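Local atomic coordinates of lipocalin (Argas monolakensis, PDB entry 3BRN), a protein that binds serotonin inside a lipocalin beta barrel and probably sequesters biogenic amines. Residues A[62-66]-A[67-71]; A[134-137]-A[138-142]; A[147-150]-A[151-155]. All coordinates share one frame; numbering follows the deposited sequence.

Contact 1 (A[62-66]-A[67-71]); sequences KLQNG and QMIQL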
loop_
_atom_site.group_PDB
_atom_site.type_symbol
_atom_site.label_atom_id
_atom_site.label_comp_id
_atom_site.label_asym_id
_atom_site.label_seq_id
_atom_site.Cartn_x
_atom_site.Cartn_y
_atom_site.Cartn_z
ATOM N N LYS A 62 -7.549 9.235 -4.275
ATOM C CA LYS A 62 -6.448 10.084 -4.645
ATOM C C LYS A 62 -6.960 11.516 -4.541
ATOM O O LYS A 62 -8.166 11.740 -4.376
ATOM C CB LYS A 62 -6.047 9.773 -6.083
ATOM C CG LYS A 62 -7.108 10.159 -7.103
ATOM C CD LYS A 62 -6.569 10.029 -8.512
ATOM C CE LYS A 62 -7.680 9.759 -9.508
ATOM N NZ LYS A 62 -7.117 9.398 -10.841
ATOM N N LEU A 63 -6.040 12.472 -4.582
ATOM C CA LEU A 63 -6.394 13.881 -4.492
ATOM C C LEU A 63 -6.959 14.384 -5.810
ATOM O O LEU A 63 -6.421 14.103 -6.885
ATOM C CB LEU A 63 -5.182 14.718 -4.092
ATOM C CG LEU A 63 -5.421 16.224 -3.979
ATOM C CD1 LEU A 63 -6.515 16.484 -2.951
ATOM C CD2 LEU A 63 -4.129 16.927 -3.602
ATOM N N GLN A 64 -8.042 15.151 -5.721
ATOM C CA GLN A 64 -8.677 15.675 -6.910
ATOM C C GLN A 64 -9.397 16.924 -6.432
ATOM O O GLN A 64 -10.249 16.859 -5.548
ATOM C CB GLN A 64 -9.529 14.604 -7.587
ATOM C CG GLN A 64 -9.550 14.714 -9.111
ATOM C CD GLN A 64 -10.508 13.726 -9.757
ATOM O OE1 GLN A 64 -10.087 12.738 -10.366
ATOM N NE2 GLN A 64 -11.804 13.964 -9.587
ATOM N N ASN A 65 -9.000 18.062 -6.995
ATOM C CA ASN A 65 -9.666 19.324 -6.733
ATOM C C ASN A 65 -9.756 19.686 -5.261
ATOM O O ASN A 65 -10.787 20.177 -4.786
ATOM C CB ASN A 65 -11.056 19.253 -7.365
ATOM C CG ASN A 65 -10.998 19.143 -8.877
ATOM O OD1 ASN A 65 -10.295 19.913 -9.537
ATOM N ND2 ASN A 65 -11.717 18.169 -9.434
ATOM N N GLY A 66 -8.669 19.428 -4.541
ATOM C CA GLY A 66 -8.580 19.780 -3.132
ATOM C C GLY A 66 -9.187 18.740 -2.209
ATOM O O GLY A 66 -9.012 18.813 -0.990
ATOM N N GLN A 67 -9.833 17.732 -2.790
ATOM C CA GLN A 67 -10.473 16.686 -1.991
ATOM C C GLN A 67 -10.024 15.261 -2.303
ATOM O O GLN A 67 -9.685 14.935 -3.439
ATOM C CB GLN A 67 -11.990 16.794 -2.093
ATOM C CG GLN A 67 -12.531 18.113 -1.580
ATOM C CD GLN A 67 -14.030 18.106 -1.483
ATOM O OE1 GLN A 67 -14.675 17.390 -2.396
ATOM N NE2 GLN A 67 -14.603 18.672 -0.552
ATOM N N MET A 68 -10.037 14.413 -1.280
ATOM C CA MET A 68 -9.753 12.986 -1.454
ATOM C C MET A 68 -11.012 12.300 -1.966
ATOM O O MET A 68 -12.004 12.199 -1.236
ATOM C CB MET A 68 -9.366 12.353 -0.113
ATOM C CG MET A 68 -8.057 12.830 0.483
ATOM S SD MET A 68 -6.687 12.539 -0.652
ATOM C CE MET A 68 -5.542 11.616 0.380
ATOM N N ILE A 69 -10.991 11.842 -3.215
ATOM C CA ILE A 69 -12.141 11.120 -3.757
ATOM C C ILE A 69 -12.104 9.658 -3.337
ATOM O O ILE A 69 -11.022 9.068 -3.189
ATOM C CB ILE A 69 -12.212 11.185 -5.297
ATOM C CG1 ILE A 69 -11.013 10.464 -5.911
ATOM C CG2 ILE A 69 -12.362 12.637 -5.782
ATOM C CD1 ILE A 69 -11.186 10.103 -7.374
ATOM N N GLN A 70 -13.287 9.076 -3.154
ATOM C CA GLN A 70 -13.404 7.676 -2.750
ATOM C C GLN A 70 -14.036 6.842 -3.848
ATOM O O GLN A 70 -15.085 7.191 -4.378
ATOM C CB GLN A 70 -14.250 7.553 -1.489
ATOM C CG GLN A 70 -13.806 8.441 -0.356
ATOM C CD GLN A 70 -14.712 8.315 0.844
ATOM O OE1 GLN A 70 -15.502 7.249 0.873
ATOM N NE2 GLN A 70 -14.725 9.179 1.725
ATOM N N LEU A 71 -13.382 5.741 -4.191
ATOM C CA LEU A 71 -13.905 4.782 -5.148
ATOM C C LEU A 71 -13.826 3.420 -4.458
ATOM O O LEU A 71 -13.238 3.315 -3.382
ATOM C CB LEU A 71 -13.049 4.784 -6.418
ATOM C CG LEU A 71 -12.937 6.151 -7.106
ATOM C CD1 LEU A 71 -12.028 6.090 -8.314
ATOM C CD2 LEU A 71 -14.312 6.632 -7.513
#

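Contact 2 (A[134-137]-A[138-142]); sequences TKFA and QVAGG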
loop_
_atom_site.group_PDB
_atom_site.type_symbol
_atom_site.label_atom_id
_atom_site.label_comp_id
_atom_site.label_asym_id
_atom_site.label_seq_id
_atom_site.Cartn_x
_atom_site.Cartn_y
_atom_site.Cartn_z
ATOM N N THR A 134 14.386 0.381 4.369
ATOM C CA THR A 134 15.489 -0.506 4.046
ATOM C C THR A 134 15.111 -1.526 2.972
ATOM O O THR A 134 15.939 -1.892 2.139
ATOM C CB THR A 134 16.010 -1.249 5.297
ATOM O OG1 THR A 134 16.388 -0.298 6.301
ATOM C CG2 THR A 134 17.205 -2.112 4.945
ATOM N N LYS A 135 13.900 -2.066 3.054
ATOM C CA LYS A 135 13.485 -3.119 2.130
ATOM C C LYS A 135 13.203 -2.511 0.765
ATOM O O LYS A 135 13.555 -3.081 -0.276
ATOM C CB LYS A 135 12.248 -3.848 2.666
ATOM C CG LYS A 135 11.625 -4.849 1.700
ATOM C CD LYS A 135 12.463 -6.117 1.586
ATOM C CE LYS A 135 11.868 -7.054 0.528
ATOM N NZ LYS A 135 12.616 -8.357 0.543
ATOM N N PHE A 136 12.523 -1.371 0.771
ATOM C CA PHE A 136 12.178 -0.710 -0.485
ATOM C C PHE A 136 13.452 -0.319 -1.243
ATOM O O PHE A 136 13.570 -0.567 -2.458
ATOM C CB PHE A 136 11.257 0.503 -0.224
ATOM C CG PHE A 136 10.932 1.295 -1.468
ATOM C CD1 PHE A 136 10.019 0.803 -2.390
ATOM C CD2 PHE A 136 11.627 2.456 -1.769
ATOM C CE1 PHE A 136 9.744 1.490 -3.576
ATOM C CE2 PHE A 136 11.369 3.150 -2.958
ATOM C CZ PHE A 136 10.415 2.652 -3.856
ATOM N N ALA A 137 14.438 0.189 -0.516
ATOM C CA ALA A 137 15.751 0.494 -1.109
ATOM C C ALA A 137 16.397 -0.738 -1.708
ATOM O O ALA A 137 16.945 -0.678 -2.810
ATOM C CB ALA A 137 16.693 1.145 -0.084
ATOM N N GLN A 138 16.325 -1.868 -1.006
ATOM C CA GLN A 138 16.882 -3.103 -1.556
ATOM C C GLN A 138 16.269 -3.495 -2.885
ATOM O O GLN A 138 16.988 -3.851 -3.809
ATOM C CB GLN A 138 16.785 -4.270 -0.568
ATOM C CG GLN A 138 18.046 -4.482 0.229
ATOM C CD GLN A 138 17.917 -5.591 1.256
ATOM O OE1 GLN A 138 17.150 -6.626 0.922
ATOM N NE2 GLN A 138 18.451 -5.489 2.364
ATOM N N VAL A 139 14.946 -3.626 -2.923
ATOM C CA VAL A 139 14.286 -4.094 -4.134
ATOM C C VAL A 139 14.270 -3.075 -5.266
ATOM O O VAL A 139 14.272 -3.443 -6.434
ATOM C CB VAL A 139 12.863 -4.647 -3.871
ATOM C CG1 VAL A 139 12.942 -5.831 -2.928
ATOM C CG2 VAL A 139 11.905 -3.543 -3.306
ATOM N N ALA A 140 14.253 -1.797 -4.917
ATOM C CA ALA A 140 14.155 -0.738 -5.912
ATOM C C ALA A 140 15.483 -0.617 -6.637
ATOM O O ALA A 140 15.521 -0.354 -7.841
ATOM C CB ALA A 140 13.782 0.586 -5.258
ATOM N N GLY A 141 16.569 -0.810 -5.892
ATOM C CA GLY A 141 17.908 -0.797 -6.474
ATOM C C GLY A 141 18.222 0.587 -6.997
ATOM O O GLY A 141 17.899 1.586 -6.351
ATOM N N GLY A 142 18.712 0.649 -8.229
ATOM C CA GLY A 142 19.082 1.928 -8.846
ATOM C C GLY A 142 17.977 2.507 -9.724
ATOM O O GLY A 142 18.199 3.448 -10.478
HETATM O O HOH W 1 17.556 1.727 -3.712
#

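Contact 3 (A[147-150]-A[151-155]); sequences HTWQ and TYCPP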
loop_
_atom_site.group_PDB
_atom_site.type_symbol
_atom_site.label_atom_id
_atom_site.label_comp_id
_atom_site.label_asym_id
_atom_site.label_seq_id
_atom_site.Cartn_x
_atom_site.Cartn_y
_atom_site.Cartn_z
ATOM N N HIS A 147 7.970 9.953 -5.671
ATOM C CA HIS A 147 7.429 10.230 -4.380
ATOM C C HIS A 147 5.996 10.710 -4.417
ATOM O O HIS A 147 5.752 11.843 -4.688
ATOM C CB HIS A 147 8.317 11.200 -3.658
ATOM C CG HIS A 147 9.714 10.731 -3.551
ATOM N ND1 HIS A 147 10.212 10.158 -2.416
ATOM C CD2 HIS A 147 10.700 10.689 -4.460
ATOM C CE1 HIS A 147 11.458 9.811 -2.614
ATOM N NE2 HIS A 147 11.777 10.114 -3.853
ATOM N N THR A 148 5.060 9.823 -4.137
ATOM C CA THR A 148 3.660 10.010 -4.495
ATOM C C THR A 148 2.875 10.778 -3.446
ATOM O O THR A 148 1.778 11.244 -3.721
ATOM C CB THR A 148 2.973 8.643 -4.716
ATOM O OG1 THR A 148 3.465 8.057 -5.923
ATOM C CG2 THR A 148 1.451 8.808 -4.814
ATOM N N TRP A 149 3.299 10.641 -2.199
ATOM C CA TRP A 149 2.711 11.371 -1.087
ATOM C C TRP A 149 3.552 12.597 -0.838
ATOM O O TRP A 149 4.773 12.557 -1.009
ATOM C CB TRP A 149 2.707 10.529 0.181
ATOM C CG TRP A 149 2.285 11.323 1.394
ATOM C CD1 TRP A 149 1.006 11.649 1.757
ATOM C CD2 TRP A 149 3.147 11.947 2.361
ATOM N NE1 TRP A 149 1.021 12.406 2.911
ATOM C CE2 TRP A 149 2.320 12.588 3.305
ATOM C CE3 TRP A 149 4.533 11.999 2.533
ATOM C CZ2 TRP A 149 2.833 13.234 4.418
ATOM C CZ3 TRP A 149 5.039 12.684 3.617
ATOM C CH2 TRP A 149 4.194 13.317 4.527
ATOM N N GLN A 150 2.874 13.706 -0.560
ATOM C CA GLN A 150 3.513 14.952 -0.182
ATOM C C GLN A 150 2.789 15.507 1.032
ATOM O O GLN A 150 1.639 15.177 1.282
ATOM C CB GLN A 150 3.454 15.971 -1.326
ATOM C CG GLN A 150 4.448 15.696 -2.432
ATOM C CD GLN A 150 5.841 15.453 -1.885
ATOM O OE1 GLN A 150 6.362 16.426 -1.148
ATOM N NE2 GLN A 150 6.396 14.361 -2.032
ATOM N N THR A 151 3.513 16.256 1.842
ATOM C CA THR A 151 2.975 16.809 3.074
ATOM C C THR A 151 1.690 17.624 2.881
ATOM O O THR A 151 0.912 17.802 3.827
ATOM C CB THR A 151 4.052 17.648 3.781
ATOM O OG1 THR A 151 3.569 18.069 5.058
ATOM C CG2 THR A 151 4.413 18.853 2.954
ATOM N N TYR A 152 1.454 18.093 1.654
ATOM C CA TYR A 152 0.244 18.855 1.325
ATOM C C TYR A 152 -0.963 17.959 1.068
ATOM O O TYR A 152 -2.069 18.461 0.859
ATOM C CB TYR A 152 0.472 19.750 0.098
ATOM C CG TYR A 152 0.546 18.980 -1.210
ATOM C CD1 TYR A 152 1.771 18.700 -1.809
ATOM C CD2 TYR A 152 -0.603 18.472 -1.804
ATOM C CE1 TYR A 152 1.844 17.968 -2.984
ATOM C CE2 TYR A 152 -0.538 17.706 -2.965
ATOM C CZ TYR A 152 0.688 17.460 -3.551
ATOM O OH TYR A 152 0.756 16.727 -4.722
ATOM N N CYS A 153 -0.748 16.645 1.002
ATOM C CA CYS A 153 -1.853 15.708 0.796
ATOM C C CYS A 153 -2.878 15.821 1.931
ATOM O O CYS A 153 -2.510 15.814 3.101
ATOM C CB CYS A 153 -1.332 14.260 0.720
ATOM S SG CYS A 153 -0.465 13.813 -0.824
ATOM N N PRO A 154 -4.176 15.870 1.594
ATOM C CA PRO A 154 -5.157 15.894 2.677
ATOM C C PRO A 154 -5.080 14.623 3.533
ATOM O O PRO A 154 -4.401 13.661 3.149
ATOM C CB PRO A 154 -6.505 15.967 1.939
ATOM C CG PRO A 154 -6.176 16.424 0.550
ATOM C CD PRO A 154 -4.809 15.861 0.266
ATOM N N PRO A 155 -5.668 14.660 4.739
ATOM C CA PRO A 155 -5.755 13.471 5.587
ATOM C C PRO A 155 -6.703 12.469 4.949
ATOM O O PRO A 155 -7.482 12.837 4.070
ATOM C CB PRO A 155 -6.365 14.008 6.890
ATOM C CG PRO A 155 -6.185 15.489 6.833
ATOM C CD PRO A 155 -6.274 15.836 5.384
HETATM O O HOH W 2 6.467 16.611 1.244
#

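Contact 1 (A[62-66]-A[67-71])
A beta hairpin with a two-residue loop joins strand 55-64 to strand 67-78, and Gln64 and Gln67 close it as an antiparallel hydrogen-bonded pair. Gln64 N gives its hydrogen to Gln67 O at 2.8 Å, and Gln67 N returns one to Gln64 O at 2.9 Å. The chain reverses in a type I' turn from Gln64 to Gln67, with Asn65 and Gly66, both at positive phi, at its corners. One step back, Leu63 and Met68 form a non-hydrogen-bonded pair and share a face. Leu63 has CG anti to its backbone N (chi1 179°), which carries CD1 over the chain to 3.5 Å from Gln67 N, while the bent Met68 places SD 4.3 Å from Leu63 CB. On the other face, Ile69 fits between Lys62 and Gln64. Its CG1 lies 3.5 Å from Lys62 O, its CD1 runs alongside the extended lysine chain at 4.1 Å from Lys62 CG, and its CG2 meets Gln64 CB at 3.9 Å. Beyond the hairpin, Leu63 rests on Pro154 and Met68 on Tyr42, whose hydroxyl is hydrogen-bonded to Ile69 O. An Asn-Gly type I' turn between two antiparallel strands is a classic tight connection, and here it links neighbouring strands at the rim of a lipocalin barrel.

Contact 2 (A[134-137]-A[138-142])
From Gln138 to Gly141, each backbone N-H bonds the carbonyl four residues back, Thr134 to Ala137, in the last turns of helix 131-140, with Val139 N to Lys135 O at 3.0 Å the straightest (170° at the hydrogen). Ala140 N lies 2.8 Å from Phe136 O. At the end, Ala137 O takes the N-H of Gly141 at 3.1 Å and also a hydrogen from a water, which donates a second one to Gly141 O at 2.7 Å. This water spans the point where the chain leaves the helix, Gly141 having turned to positive phi. The side chains meet one helical turn apart. Ala140 CB sits over one face of the Phe136 ring, 4.3 Å from its centroid and 14° off the normal, a CH-pi contact displaced toward the rim near CZ. With chi1 at 176° the Phe136 ring swings away from the backbone N to the carbonyl side, toward Ala140, and it packs on Tyr115 and Leu117 of strand 115-120 and on Ile145. It thus seats the helix against the outside of the barrel, as the helix of lipocalins commonly lies. Disulfides from Cys131 to Cys7 and from Cys132 to Cys105 tie down the other end of this helix. On another flank of the helix, Lys135 bends at chi2 and brings its CE to 3.8 Å from Val139 CG1, the two side chains crossing at a slant, and both residues also touch Val107. Gln138 is exposed, with its CB 3.5 Å from Lys135 O.

Contact 3 (A[147-150]-A[151-155])
Trp149 and Cys153 meet through the five-membered ring of the indole: Trp149 CD1 is 3.7 Å from Cys153 CB, and Cys153 SG lies 4.4 Å from the centroid of that ring, an oblique sulfur-aromatic contact. Thr151 reaches the same indole at its six-membered ring, where its backbone N stands over one face near the rim and its CA is 3.8 Å from Trp149 CZ2, an off-centre CH-pi contact. The chain curls back through a type I beta turn from Gln150 to Cys153, closed by a hydrogen bond from Cys153 N to Gln150 O at 2.8 Å. Cys153 SG also comes 3.3 Å from Gln150 O. Gln150 and Tyr152 cross, amide and phenol planes 44° apart, with Tyr152 CE1 3.5 Å from Gln150 CG. The tyrosine reaches back because its CG stands between backbone N and carbonyl carbon (chi1 73°). A water accepts the N-H of Thr151 at 3.0 Å and also approaches Gln150 OE1, at a distance too short to trust. Further out, the Tyr152 hydroxyl is hydrogen-bonded to Glu39, the Trp149 ring meets that of Tyr28 and packs on Ile124 and Tyr129, and the Thr148 backbone bonds to Arg30 and Cys40. The disulfide from Cys153 to Cys40 then fixes the turn covalently, leaving a C-terminal tail tied by a disulfide to the loop that leads into strand 42-44 of the lipocalin barrel.

Overall arrangement
The three contacts follow one another along the chain: the hairpin of 62-71, the helix end of 134-142, and the tail turn of 147-155. Contacts 1 and 2 stand on opposite sides of the chain's centre, their own centres about 29 Å apart. Contacts 1 and 3 have centres about 12 Å apart and touch: Leu63 CD1 packs on Pro154 CG at 3.5 Å. Contact 3 is about 21 Å from contact 2, centre to centre. Contact 1 belongs to the barrel's own strands 55-64 and 67-78, while helix 131-140 and the tail lie against its outside. Serotonin lies in the interior, about 13 Å from the side chain of Lys62 and about 12 Å from those of Phe136 and Thr148.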